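Local coordinates for protein SVS_variant_AS1 (Streptomyces sp. CWA1, PDB 6TJA) that probably catalyses, as an engineered ancestral variant of the class I terpene cyclase spiroviolene synthase, the metal-dependent cyclisation of geranylgeranyl diphosphate, at residues 77-80 and 81-85. Numbering follows the deposited sequence.
Sequences SLFV and YWLFA
Tyr81, Trp82, Leu83 and Phe84 donate their backbone N-H to the carbonyl four residues back in regular alpha-helical geometry, most straightly from Trp82 N to Leu78 O (2.9 Å, N-H...O angle 176°). Phe79 and Leu83 are both engineered. Three residues apart on helix 70-91, Phe79 and Trp82 each hold CG anti to the backbone N (chi1 177° in Phe79), which sends their rings out together. The planes differ by 22°, but the Phe79 and six-membered Trp82 centroids lie 5.4 Å apart, so overlap is slight; Phe79 CE1 meets Trp82 CE3 at 3.4 Å. Leu83 CB covers one Phe79 face near its rim, and Leu83 CD1 approaches Phe79 CZ at 4.1 Å. On another side of the helix, Val80 and Phe84 lie side by side, Val80 CG1 3.6 Å from Phe84 CE2. Replacing Phe79 with an alanine would probably leave Trp82 CE3 and Leu83 CD1 without their aromatic neighbour and open a gap beside the edge-to-face Phe149 ring. Trp82 NE1 bonds Phe126 O, fixing the indole's polar edge. Backbone hydrogen bonds hold the turn, while side-chain contacts along it are apolar, resting on dispersion and fit; as in class I cyclases, the helix probably leads toward the aspartate-rich metal-binding motif.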
ATOM      1  N   SER A  77      16.753 -12.186  -3.926  1.00 26.78           N
ATOM      2  CA  SER A  77      16.880 -12.641  -5.341  1.00 28.78           C
ATOM      3  C   SER A  77      15.660 -13.483  -5.754  1.00 28.91           C
ATOM      4  O   SER A  77      15.159 -13.284  -6.846  1.00 27.22           O
ATOM      5  CB  SER A  77      18.169 -13.376  -5.575  1.00 30.90           C
ATOM      6  OG  SER A  77      19.267 -12.475  -5.554  1.00 35.31           O
ATOM      7  N   LEU A  78      15.170 -14.384  -4.907  1.00 29.27           N
ATOM      8  CA  LEU A  78      13.955 -15.199  -5.220  1.00 29.62           C
ATOM      9  C   LEU A  78      12.775 -14.289  -5.579  1.00 29.69           C
ATOM     10  O   LEU A  78      12.086 -14.554  -6.589  1.00 28.03           O
ATOM     11  CB  LEU A  78      13.621 -16.085  -4.018  1.00 29.67           C
ATOM     12  CG  LEU A  78      14.665 -17.156  -3.695  1.00 28.42           C
ATOM     13  CD1 LEU A  78      14.138 -18.092  -2.628  1.00 27.63           C
ATOM     14  CD2 LEU A  78      15.047 -17.937  -4.941  1.00 28.17           C
ATOM     15  N   PHE A  79      12.519 -13.248  -4.793  1.00 28.60           N
ATOM     16  CA  PHE A  79      11.381 -12.345  -5.086  1.00 27.85           C
ATOM     17  C   PHE A  79      11.584 -11.706  -6.451  1.00 26.58           C
ATOM     18  O   PHE A  79      10.590 -11.363  -7.070  1.00 27.17           O
ATOM     19  CB  PHE A  79      11.168 -11.224  -4.073  1.00 25.78           C
ATOM     20  CG  PHE A  79      10.042 -10.316  -4.500  1.00 24.16           C
ATOM     21  CD1 PHE A  79       8.724 -10.748  -4.435  1.00 24.53           C
ATOM     22  CD2 PHE A  79      10.294  -9.059  -5.011  1.00 23.73           C
ATOM     23  CE1 PHE A  79       7.676  -9.921  -4.817  1.00 21.61           C
ATOM     24  CE2 PHE A  79       9.248  -8.271  -5.479  1.00 25.88           C
ATOM     25  CZ  PHE A  79       7.943  -8.708  -5.381  1.00 22.62           C
ATOM     26  N   VAL A  80      12.817 -11.480  -6.893  1.00 30.04           N
ATOM     27  CA  VAL A  80      13.006 -10.854  -8.239  1.00 29.07           C
ATOM     28  C   VAL A  80      12.588 -11.871  -9.309  1.00 29.79           C
ATOM     29  O   VAL A  80      11.949 -11.419 -10.306  1.00 25.65           O
ATOM     30  CB  VAL A  80      14.418 -10.317  -8.496  1.00 28.15           C
ATOM     31  CG1 VAL A  80      14.557  -9.846  -9.949  1.00 28.92           C
ATOM     32  CG2 VAL A  80      14.765  -9.199  -7.529  1.00 27.95           C
ATOM     33  N   TYR A  81      12.901 -13.167  -9.119  1.00 25.20           N
ATOM     34  CA  TYR A  81      12.437 -14.252 -10.034  1.00 27.15           C
ATOM     35  C   TYR A  81      10.899 -14.261 -10.049  1.00 27.87           C
ATOM     36  O   TYR A  81      10.244 -14.243 -11.138  1.00 28.98           O
ATOM     37  CB  TYR A  81      12.999 -15.620  -9.631  1.00 26.35           C
ATOM     38  CG  TYR A  81      14.446 -15.843  -9.996  1.00 28.83           C
ATOM     39  CD1 TYR A  81      14.824 -16.077 -11.303  1.00 31.26           C
ATOM     40  CD2 TYR A  81      15.443 -15.811  -9.039  1.00 30.98           C
ATOM     41  CE1 TYR A  81      16.156 -16.275 -11.652  1.00 34.58           C
ATOM     42  CE2 TYR A  81      16.769 -16.040  -9.364  1.00 33.74           C
ATOM     43  CZ  TYR A  81      17.126 -16.261 -10.676  1.00 30.94           C
ATOM     44  OH  TYR A  81      18.422 -16.428 -11.001  1.00 33.67           O
ATOM     45  N   TRP A  82      10.335 -14.334  -8.853  1.00 25.46           N
ATOM     46  CA  TRP A  82       8.877 -14.364  -8.613  1.00 27.54           C
ATOM     47  C   TRP A  82       8.225 -13.211  -9.352  1.00 28.05           C
ATOM     48  O   TRP A  82       7.250 -13.451 -10.029  1.00 29.91           O
ATOM     49  CB  TRP A  82       8.569 -14.272  -7.125  1.00 27.34           C
ATOM     50  CG  TRP A  82       7.117 -14.464  -6.862  1.00 28.09           C
ATOM     51  CD1 TRP A  82       6.451 -15.639  -6.652  1.00 28.71           C
ATOM     52  CD2 TRP A  82       6.137 -13.427  -6.814  1.00 27.84           C
ATOM     53  NE1 TRP A  82       5.128 -15.395  -6.430  1.00 26.71           N
ATOM     54  CE2 TRP A  82       4.901 -14.048  -6.555  1.00 28.13           C
ATOM     55  CE3 TRP A  82       6.188 -12.039  -6.953  1.00 27.34           C
ATOM     56  CZ2 TRP A  82       3.729 -13.311  -6.431  1.00 28.12           C
ATOM     57  CZ3 TRP A  82       5.020 -11.322  -6.864  1.00 27.45           C
ATOM     58  CH2 TRP A  82       3.811 -11.948  -6.593  1.00 27.12           C
ATOM     59  N   LEU A  83       8.762 -12.008  -9.192  1.00 30.98           N
ATOM     60  CA  LEU A  83       8.212 -10.778  -9.787  1.00 33.12           C
ATOM     61  C   LEU A  83       8.208 -10.921 -11.303  1.00 33.94           C
ATOM     62  O   LEU A  83       7.161 -10.637 -11.897  1.00 34.22           O
ATOM     63  CB  LEU A  83       9.026  -9.561  -9.348  1.00 38.28           C
ATOM     64  CG  LEU A  83       8.622  -8.223  -9.976  1.00 38.11           C
ATOM     65  CD1 LEU A  83       7.420  -7.623  -9.268  1.00 36.48           C
ATOM     66  CD2 LEU A  83       9.804  -7.279  -9.926  1.00 41.71           C
ATOM     67  N   PHE A  84       9.313 -11.325 -11.920  1.00 35.30           N
ATOM     68  CA  PHE A  84       9.365 -11.456 -13.402  1.00 39.49           C
ATOM     69  C   PHE A  84       8.309 -12.481 -13.839  1.00 36.25           C
ATOM     70  O   PHE A  84       7.562 -12.236 -14.791  1.00 30.27           O
ATOM     71  CB  PHE A  84      10.771 -11.795 -13.909  1.00 43.85           C
ATOM     72  CG  PHE A  84      11.741 -10.643 -13.869  1.00 50.99           C
ATOM     73  CD1 PHE A  84      11.343  -9.355 -14.207  1.00 57.93           C
ATOM     74  CD2 PHE A  84      13.058 -10.845 -13.486  1.00 52.46           C
ATOM     75  CE1 PHE A  84      12.245  -8.303 -14.163  1.00 63.27           C
ATOM     76  CE2 PHE A  84      13.966  -9.793 -13.460  1.00 52.00           C
ATOM     77  CZ  PHE A  84      13.556  -8.525 -13.800  1.00 61.09           C
ATOM     78  N   ALA A  85       8.217 -13.587 -13.110  1.00 34.78           N
ATOM     79  CA  ALA A  85       7.305 -14.702 -13.424  1.00 33.55           C
ATOM     80  C   ALA A  85       5.843 -14.234 -13.259  1.00 36.86           C
ATOM     81  O   ALA A  85       5.012 -14.468 -14.172  1.00 36.47           O
ATOM     82  CB  ALA A  85       7.648 -15.868 -12.546  1.00 32.86           C
TER